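Local coordinates for oligopeptide-binding protein AppA (Bacillus subtilis, PDB 1XOC) that binds oligopeptides outside the Bacillus subtilis cell membrane and hands them to an ABC permease for uptake, supporting sporulation and genetic competence, at residues Ile29-Ser37 against Ala44-Tyr53; Asp145-Asp154 against Ser420-Tyr428. All coordinates share one frame; numbering follows the deposited sequence. Where two conformers were deposited one is given.

Interaction 1: Ile29-Ser37 against Ala44-Tyr53; sequences IGEPTLFNS and ASTDIENMLY. With ZN (zinc ion), chain O.
The Phe35 ring lies against helix 43-52 with one face on Ile48, whose CG2 stands 3.8 Å from the ring centroid and 25° off the normal, a CH-pi contact displaced toward the rim. Near the plane of the ring, the backbone O of Ser45 sits at its edge, while Leu52 CD1 comes in obliquely, 3.9 Å from Phe35 CB. In Ile48, CG2 lies anti to the backbone N and meets the ring, while CG1 reaches the ring of Pro32. A flat aromatic side chain suits this place, since it can lie across successive turns of the helix. The Tyr53 ring carries Leu52 CB over the centre of one face; at its edge, near the plane, is Phe35 O, which takes the proton of Tyr53 OH at 2.8 Å from above the carbonyl plane, 35° out of it.

Two polar helix residues grip the backbone of the loop. Ser45, small enough to fit closely beneath it, accepts from Thr33 N at its OG over 3.0 Å in an almost straight bond (174°); the same OG also pairs with Asp42. Glu49, extended beyond CG, carries its carboxylate up to Asn36 N, which meets OE2 at 2.8 Å from above the carboxylate plane; Ser40 OG also bonds this oxygen. At the other end, Ala44 offers only a methyl group, and its CB lies 3.6 Å from Gly30 O.

Asp47 OD2 binds a zinc ion that also carries three waters; OD1 makes a salt bridge to Arg508 and OD2 a hydrogen bond to Tyr219 OH. The contact thus folds the connection after strand 23-28 back onto helix 43-52, with Ile199 of strand 198-203 touching Pro32 and Phe35, and Tyr219 of strand 216-221 touching Ala44 and Ile48.

Interaction 2: Asp145-Asp154 against Ser420-Tyr428; sequences DGNFYNNALD and SLSTFPDQY
The first turns of helix 147-155 face an irregular loop that follows strand 414-420, the backbones coming closest at Asn150 and Phe424, whose CA atoms are 6.0 Å apart. This is a meeting across the peptide-binding cleft of a family 5 solute-binding protein. The helix widens into a pi-type turn at 148-152, where Asn147 O accepts from both Asn151 N and Ala152 N.

Phe424 fills the middle. With CG anti to its backbone N (chi1 -177°), its ring reaches the helix start, where Gly146 O lies over the centre of one face. Lacking a side chain, Gly146 lets the ring come close. The Asn150 amide runs nearly parallel to the ring, 8° apart, and its CB is 3.5 Å from Phe424 CD1; ND2 is held by Gly146 O. The amides of Asn147 and Asn151 stand steeply to the ring, with Asn147 OD1 and Asn151 ND2 at its edge.

Asparagine suits these places because it both donates and accepts. Asn151 ND2 bonds Asn147 OD1 at 2.8 Å, while Asn151 OD1, Ser422 OG and Thr423 OG1 bond the bound peptide's backbone. Asp145 and Asp426 each cap a helix start, and Lys458 pairs with both, probably easing their mutual repulsion. Between them, Asn147 ND2 gives Asp145 OD2 a bond on its syn lone pair and Asp426 OD1 a weak one of 2.7 Å.

Interaction 1 is almost wholly buried and local, joining a loop to the helix after it, whereas interaction 2 is partly buried and brings together segments 266 residues apart. They share no helix or strand; the centres of interactions 1 and 2 lie about 19 Å apart and their nearest atoms about 5 Å. Their chemistry follows their places. Within 29-37 and 44-53, apolar side chains fill the interface and a few polar helix groups satisfy loop backbone. In 145-154 and 420-428, amides and a glycine carbonyl surround a single aromatic ring, with carboxylates and bridging waters farther out, and several polar groups turn to the peptide backbone. Interaction 1 meets the peptide by packing, as at Ile29 and Thr46.

Interaction 1: Ile29-Ser37 against Ala44-Tyr53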
# COMPACT_ATOMS: atom_id res chain seq x y z
N ILE A 29 12.78 1.72 -5.77
CA ILE A 29 13.67 1.25 -4.68
C ILE A 29 13.27 -0.09 -4.07
O ILE A 29 13.98 -0.59 -3.19
CB ILE A 29 13.83 2.29 -3.55
CG1 ILE A 29 12.52 2.52 -2.80
CG2 ILE A 29 14.42 3.59 -4.14
CD1 ILE A 29 12.69 3.33 -1.50
N GLY A 30 12.17 -0.67 -4.52
CA GLY A 30 11.71 -1.97 -4.00
C GLY A 30 11.39 -2.95 -5.13
O GLY A 30 10.75 -2.59 -6.10
N GLU A 31 11.88 -4.18 -5.00
CA GLU A 31 11.57 -5.21 -5.99
C GLU A 31 10.26 -5.90 -5.68
O GLU A 31 10.02 -6.24 -4.53
CB GLU A 31 12.68 -6.25 -6.02
CG GLU A 31 12.62 -7.20 -7.18
CD GLU A 31 13.91 -7.95 -7.38
OE1 GLU A 31 14.76 -7.97 -6.45
OE2 GLU A 31 14.04 -8.54 -8.46
N PRO A 32 9.43 -6.14 -6.72
CA PRO A 32 8.23 -6.94 -6.48
C PRO A 32 8.50 -8.37 -6.02
O PRO A 32 9.66 -8.91 -6.12
CB PRO A 32 7.54 -6.96 -7.85
CG PRO A 32 8.10 -5.80 -8.59
CD PRO A 32 9.52 -5.71 -8.13
N THR A 33 7.43 -9.00 -5.55
CA THR A 33 7.46 -10.39 -5.10
C THR A 33 6.73 -11.30 -6.09
O THR A 33 7.24 -12.32 -6.50
CB THR A 33 6.80 -10.48 -3.73
OG1 THR A 33 7.60 -9.77 -2.79
CG2 THR A 33 6.77 -11.90 -3.21
N LEU A 34 5.52 -10.92 -6.46
CA LEU A 34 4.77 -11.69 -7.42
C LEU A 34 3.65 -10.83 -8.01
O LEU A 34 3.36 -9.79 -7.50
CB LEU A 34 4.20 -12.94 -6.75
CG LEU A 34 2.93 -12.88 -5.90
CD1 LEU A 34 2.42 -14.20 -5.45
CD2 LEU A 34 2.98 -11.94 -4.76
N PHE A 35 3.03 -11.31 -9.08
CA PHE A 35 2.03 -10.54 -9.80
C PHE A 35 0.71 -11.27 -9.77
O PHE A 35 0.37 -12.02 -10.66
CB PHE A 35 2.47 -10.30 -11.24
CG PHE A 35 3.92 -9.94 -11.38
CD1 PHE A 35 4.76 -10.69 -12.16
CD2 PHE A 35 4.44 -8.87 -10.70
CE1 PHE A 35 6.07 -10.36 -12.27
CE2 PHE A 35 5.75 -8.56 -10.81
CZ PHE A 35 6.57 -9.31 -11.60
N ASN A 36 -0.02 -11.02 -8.70
CA ASN A 36 -1.30 -11.66 -8.47
C ASN A 36 -2.00 -10.96 -7.31
O ASN A 36 -1.57 -11.02 -6.18
CB ASN A 36 -1.13 -13.14 -8.15
CG ASN A 36 -2.43 -13.91 -8.16
OD1 ASN A 36 -3.49 -13.36 -7.78
ND2 ASN A 36 -2.39 -15.18 -8.61
N SER A 37 -3.06 -10.21 -7.60
CA SER A 37 -3.68 -9.38 -6.59
C SER A 37 -4.27 -10.17 -5.40
O SER A 37 -4.51 -9.59 -4.34
CB SER A 37 -4.74 -8.51 -7.24
OG SER A 37 -5.82 -9.29 -7.63
N ALA A 44 5.02 -2.41 -4.91
CA ALA A 44 5.85 -2.72 -6.06
C ALA A 44 5.19 -3.82 -6.90
O ALA A 44 5.14 -3.75 -8.14
CB ALA A 44 7.23 -3.15 -5.60
N SER A 45 4.71 -4.86 -6.23
CA SER A 45 3.92 -5.91 -6.91
C SER A 45 2.71 -5.30 -7.56
O SER A 45 2.43 -5.58 -8.71
CB SER A 45 3.54 -7.04 -5.93
OG SER A 45 4.71 -7.65 -5.32
N THR A 46 2.03 -4.45 -6.85
CA THR A 46 0.80 -3.88 -7.36
C THR A 46 1.07 -3.01 -8.62
O THR A 46 0.27 -2.98 -9.56
CB THR A 46 0.04 -3.10 -6.28
OG1 THR A 46 -0.29 -3.99 -5.21
CG2 THR A 46 -1.27 -2.52 -6.78
N ASP A 47 2.18 -2.28 -8.63
CA ASP A 47 2.55 -1.49 -9.82
C ASP A 47 2.60 -2.36 -11.09
O ASP A 47 2.13 -1.93 -12.16
CB ASP A 47 3.92 -0.83 -9.67
CG ASP A 47 3.92 0.40 -8.77
OD1 ASP A 47 2.86 1.04 -8.55
OD2 ASP A 47 5.07 0.72 -8.36
N ILE A 48 3.21 -3.53 -10.99
CA ILE A 48 3.34 -4.38 -12.16
C ILE A 48 1.96 -5.00 -12.52
O ILE A 48 1.58 -5.07 -13.71
CB ILE A 48 4.39 -5.43 -11.93
CG1 ILE A 48 5.70 -4.77 -11.55
CG2 ILE A 48 4.53 -6.32 -13.17
CD1 ILE A 48 6.34 -3.97 -12.62
N GLU A 49 1.22 -5.46 -11.51
CA GLU A 49 -0.11 -6.02 -11.71
C GLU A 49 -1.04 -5.09 -12.50
O GLU A 49 -1.78 -5.52 -13.38
CB GLU A 49 -0.76 -6.32 -10.34
CG GLU A 49 -0.11 -7.49 -9.62
CD GLU A 49 -0.53 -7.58 -8.16
OE1 GLU A 49 -1.37 -6.79 -7.72
OE2 GLU A 49 -0.03 -8.47 -7.43
N ASN A 50 -0.95 -3.81 -12.19
CA ASN A 50 -1.83 -2.83 -12.86
C ASN A 50 -1.46 -2.60 -14.33
O ASN A 50 -2.27 -2.03 -15.08
CB ASN A 50 -1.94 -1.54 -12.05
CG ASN A 50 -2.94 -1.70 -10.92
OD1 ASN A 50 -2.65 -2.31 -9.89
ND2 ASN A 50 -4.13 -1.23 -11.15
N MET A 51 -0.27 -3.01 -14.75
CA MET A 51 0.13 -2.99 -16.16
C MET A 51 -0.19 -4.28 -16.86
O MET A 51 -0.52 -4.29 -18.04
CB MET A 51 1.62 -2.66 -16.32
CG MET A 51 1.89 -1.21 -16.00
SD MET A 51 3.58 -0.65 -16.30
CE MET A 51 4.42 -1.47 -14.96
N LEU A 52 -0.04 -5.41 -16.16
CA LEU A 52 -0.29 -6.75 -16.77
C LEU A 52 -1.74 -7.17 -16.93
O LEU A 52 -2.05 -7.95 -17.83
CB LEU A 52 0.41 -7.86 -15.97
CG LEU A 52 1.93 -7.88 -15.91
CD1 LEU A 52 2.45 -8.85 -14.90
CD2 LEU A 52 2.42 -8.19 -17.28
N TYR A 53 -2.61 -6.75 -15.98
CA TYR A 53 -3.95 -7.29 -15.84
C TYR A 53 -4.97 -6.23 -16.06
O TYR A 53 -4.65 -5.03 -16.07
CB TYR A 53 -4.12 -7.89 -14.43
CG TYR A 53 -3.15 -8.99 -14.14
CD1 TYR A 53 -3.23 -10.18 -14.85
CD2 TYR A 53 -2.23 -8.86 -13.15
CE1 TYR A 53 -2.34 -11.22 -14.62
CE2 TYR A 53 -1.34 -9.88 -12.90
CZ TYR A 53 -1.42 -11.04 -13.62
OH TYR A 53 -0.51 -12.06 -13.32
ZN ZN O . 5.07 2.78 -7.32
O HOH W 1 6.69 4.59 -7.22
O HOH W 2 6.50 3.35 -9.12
O HOH W 3 5.07 1.76 -5.37

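Interaction 2: Asp145-Asp154 against Ser420-Tyr428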
# COMPACT_ATOMS: atom_id res chain seq x y z
N ASP A 145 -21.48 -4.10 2.54
CA ASP A 145 -20.15 -3.59 2.82
C ASP A 145 -19.64 -2.86 1.60
O ASP A 145 -19.39 -3.46 0.53
CB ASP A 145 -19.24 -4.76 3.21
CG ASP A 145 -17.83 -4.33 3.65
OD1 ASP A 145 -17.16 -5.18 4.26
OD2 ASP A 145 -17.42 -3.17 3.41
N GLY A 146 -19.50 -1.54 1.74
CA GLY A 146 -19.01 -0.70 0.66
C GLY A 146 -17.62 -1.02 0.16
O GLY A 146 -17.22 -0.57 -0.93
N ASN A 147 -16.85 -1.81 0.90
CA ASN A 147 -15.56 -2.25 0.40
C ASN A 147 -15.66 -3.09 -0.86
O ASN A 147 -14.69 -3.19 -1.63
CB ASN A 147 -14.76 -3.02 1.44
CG ASN A 147 -14.08 -2.11 2.37
OD1 ASN A 147 -12.98 -1.61 2.06
ND2 ASN A 147 -14.71 -1.84 3.51
N PHE A 148 -16.80 -3.75 -1.08
CA PHE A 148 -16.89 -4.58 -2.25
C PHE A 148 -16.89 -3.73 -3.52
O PHE A 148 -16.01 -3.88 -4.38
CB PHE A 148 -18.08 -5.56 -2.24
CG PHE A 148 -18.13 -6.38 -3.48
CD1 PHE A 148 -17.21 -7.38 -3.70
CD2 PHE A 148 -18.97 -6.06 -4.49
CE1 PHE A 148 -17.23 -8.08 -4.87
CE2 PHE A 148 -18.96 -6.76 -5.66
CZ PHE A 148 -18.08 -7.76 -5.85
N TYR A 149 -17.89 -2.87 -3.68
CA TYR A 149 -17.94 -2.05 -4.88
C TYR A 149 -16.70 -1.16 -5.00
O TYR A 149 -16.18 -0.93 -6.10
CB TYR A 149 -19.23 -1.21 -4.87
CG TYR A 149 -19.36 -0.32 -6.09
CD1 TYR A 149 -18.90 0.98 -6.07
CD2 TYR A 149 -19.86 -0.82 -7.29
CE1 TYR A 149 -18.98 1.79 -7.21
CE2 TYR A 149 -19.92 -0.02 -8.44
CZ TYR A 149 -19.48 1.28 -8.37
OH TYR A 149 -19.55 2.09 -9.47
N ASN A 150 -16.24 -0.61 -3.87
CA ASN A 150 -15.30 0.52 -3.92
C ASN A 150 -13.86 0.08 -3.86
O ASN A 150 -12.97 0.84 -4.19
CB ASN A 150 -15.60 1.55 -2.83
CG ASN A 150 -16.91 2.25 -3.04
OD1 ASN A 150 -17.00 3.17 -3.87
ND2 ASN A 150 -17.95 1.84 -2.31
N ASN A 151 -13.65 -1.15 -3.44
CA ASN A 151 -12.27 -1.68 -3.33
C ASN A 151 -12.04 -3.02 -4.03
O ASN A 151 -11.04 -3.19 -4.73
CB ASN A 151 -11.83 -1.73 -1.87
CG ASN A 151 -11.46 -0.38 -1.30
OD1 ASN A 151 -10.98 0.51 -2.01
ND2 ASN A 151 -11.68 -0.21 0.02
N ALA A 152 -12.94 -3.99 -3.86
CA ALA A 152 -12.72 -5.31 -4.43
C ALA A 152 -12.70 -5.25 -5.94
O ALA A 152 -11.85 -5.86 -6.59
CB ALA A 152 -13.76 -6.35 -3.96
N LEU A 153 -13.65 -4.51 -6.53
CA LEU A 153 -13.77 -4.44 -7.99
C LEU A 153 -12.56 -3.83 -8.69
O LEU A 153 -12.27 -4.20 -9.85
CB LEU A 153 -15.07 -3.69 -8.40
CG LEU A 153 -16.31 -4.46 -8.02
CD1 LEU A 153 -17.53 -3.60 -8.36
CD2 LEU A 153 -16.43 -5.77 -8.68
N ASP A 154 -11.89 -2.88 -8.07
CA ASP A 154 -10.76 -2.24 -8.75
C ASP A 154 -9.44 -2.87 -8.32
O ASP A 154 -8.42 -2.56 -8.92
CB ASP A 154 -10.70 -0.73 -8.61
CG ASP A 154 -10.64 -0.27 -7.21
OD1 ASP A 154 -10.51 0.97 -7.02
OD2 ASP A 154 -10.78 -1.08 -6.28
N SER A 420 0.26 2.65 1.43
CA SER A 420 -0.50 3.23 0.30
C SER A 420 -1.96 2.92 0.60
O SER A 420 -2.40 1.79 0.52
CB SER A 420 -0.08 2.58 -1.00
OG SER A 420 -0.90 3.05 -2.04
N LEU A 421 -2.72 3.95 0.97
CA LEU A 421 -4.01 3.71 1.55
C LEU A 421 -5.05 3.29 0.55
O LEU A 421 -4.94 3.57 -0.63
CB LEU A 421 -4.47 4.96 2.30
CG LEU A 421 -3.59 5.27 3.51
CD1 LEU A 421 -3.78 6.70 3.99
CD2 LEU A 421 -3.84 4.29 4.66
N SER A 422 -6.06 2.60 1.03
CA SER A 422 -7.21 2.33 0.18
C SER A 422 -7.89 3.63 -0.21
O SER A 422 -7.96 4.58 0.59
CB SER A 422 -8.21 1.46 0.92
OG SER A 422 -9.25 1.10 0.03
N THR A 423 -8.44 3.67 -1.42
CA THR A 423 -9.19 4.84 -1.89
C THR A 423 -10.58 4.92 -1.27
O THR A 423 -11.24 5.96 -1.34
CB THR A 423 -9.32 4.89 -3.45
OG1 THR A 423 -9.94 3.71 -3.91
CG2 THR A 423 -7.97 4.99 -4.11
N PHE A 424 -11.04 3.80 -0.72
CA PHE A 424 -12.27 3.76 0.07
C PHE A 424 -11.86 3.66 1.51
O PHE A 424 -11.24 2.70 1.93
CB PHE A 424 -13.14 2.58 -0.32
CG PHE A 424 -14.44 2.53 0.41
CD1 PHE A 424 -15.42 3.44 0.12
CD2 PHE A 424 -14.66 1.59 1.41
CE1 PHE A 424 -16.65 3.42 0.79
CE2 PHE A 424 -15.88 1.58 2.10
CZ PHE A 424 -16.86 2.49 1.78
N PRO A 425 -12.20 4.68 2.30
CA PRO A 425 -11.66 4.79 3.65
C PRO A 425 -12.34 3.82 4.62
O PRO A 425 -13.50 4.00 4.95
CB PRO A 425 -11.95 6.25 4.01
CG PRO A 425 -13.21 6.54 3.29
CD PRO A 425 -13.10 5.80 1.98
N ASP A 426 -11.61 2.79 5.04
CA ASP A 426 -12.11 1.81 6.03
C ASP A 426 -10.87 1.17 6.71
O ASP A 426 -10.05 0.47 6.05
CB ASP A 426 -13.06 0.76 5.38
CG ASP A 426 -13.63 -0.27 6.40
OD1 ASP A 426 -14.55 -1.10 6.05
OD2 ASP A 426 -13.20 -0.25 7.58
N GLN A 427 -10.76 1.43 8.01
CA GLN A 427 -9.62 1.04 8.86
C GLN A 427 -9.68 -0.42 9.31
O GLN A 427 -8.75 -0.90 9.94
CB GLN A 427 -9.61 1.90 10.12
CG GLN A 427 -9.52 3.40 9.88
CD GLN A 427 -8.40 3.76 9.01
OE1 GLN A 427 -8.57 4.48 8.01
NE2 GLN A 427 -7.22 3.24 9.33
N TYR A 428 -10.80 -1.09 9.04
CA TYR A 428 -11.01 -2.47 9.45
C TYR A 428 -9.84 -3.37 8.99
O TYR A 428 -9.37 -4.21 9.74
CB TYR A 428 -12.33 -2.96 8.87
CG TYR A 428 -12.69 -4.39 9.16
CD1 TYR A 428 -13.56 -4.73 10.19
CD2 TYR A 428 -12.20 -5.41 8.35
CE1 TYR A 428 -13.90 -6.06 10.41
CE2 TYR A 428 -12.55 -6.72 8.56
CZ TYR A 428 -13.38 -7.04 9.60
OH TYR A 428 -13.73 -8.36 9.80
O HOH W 4 -10.25 -0.40 3.34
O HOH W 5 -12.31 3.46 -4.84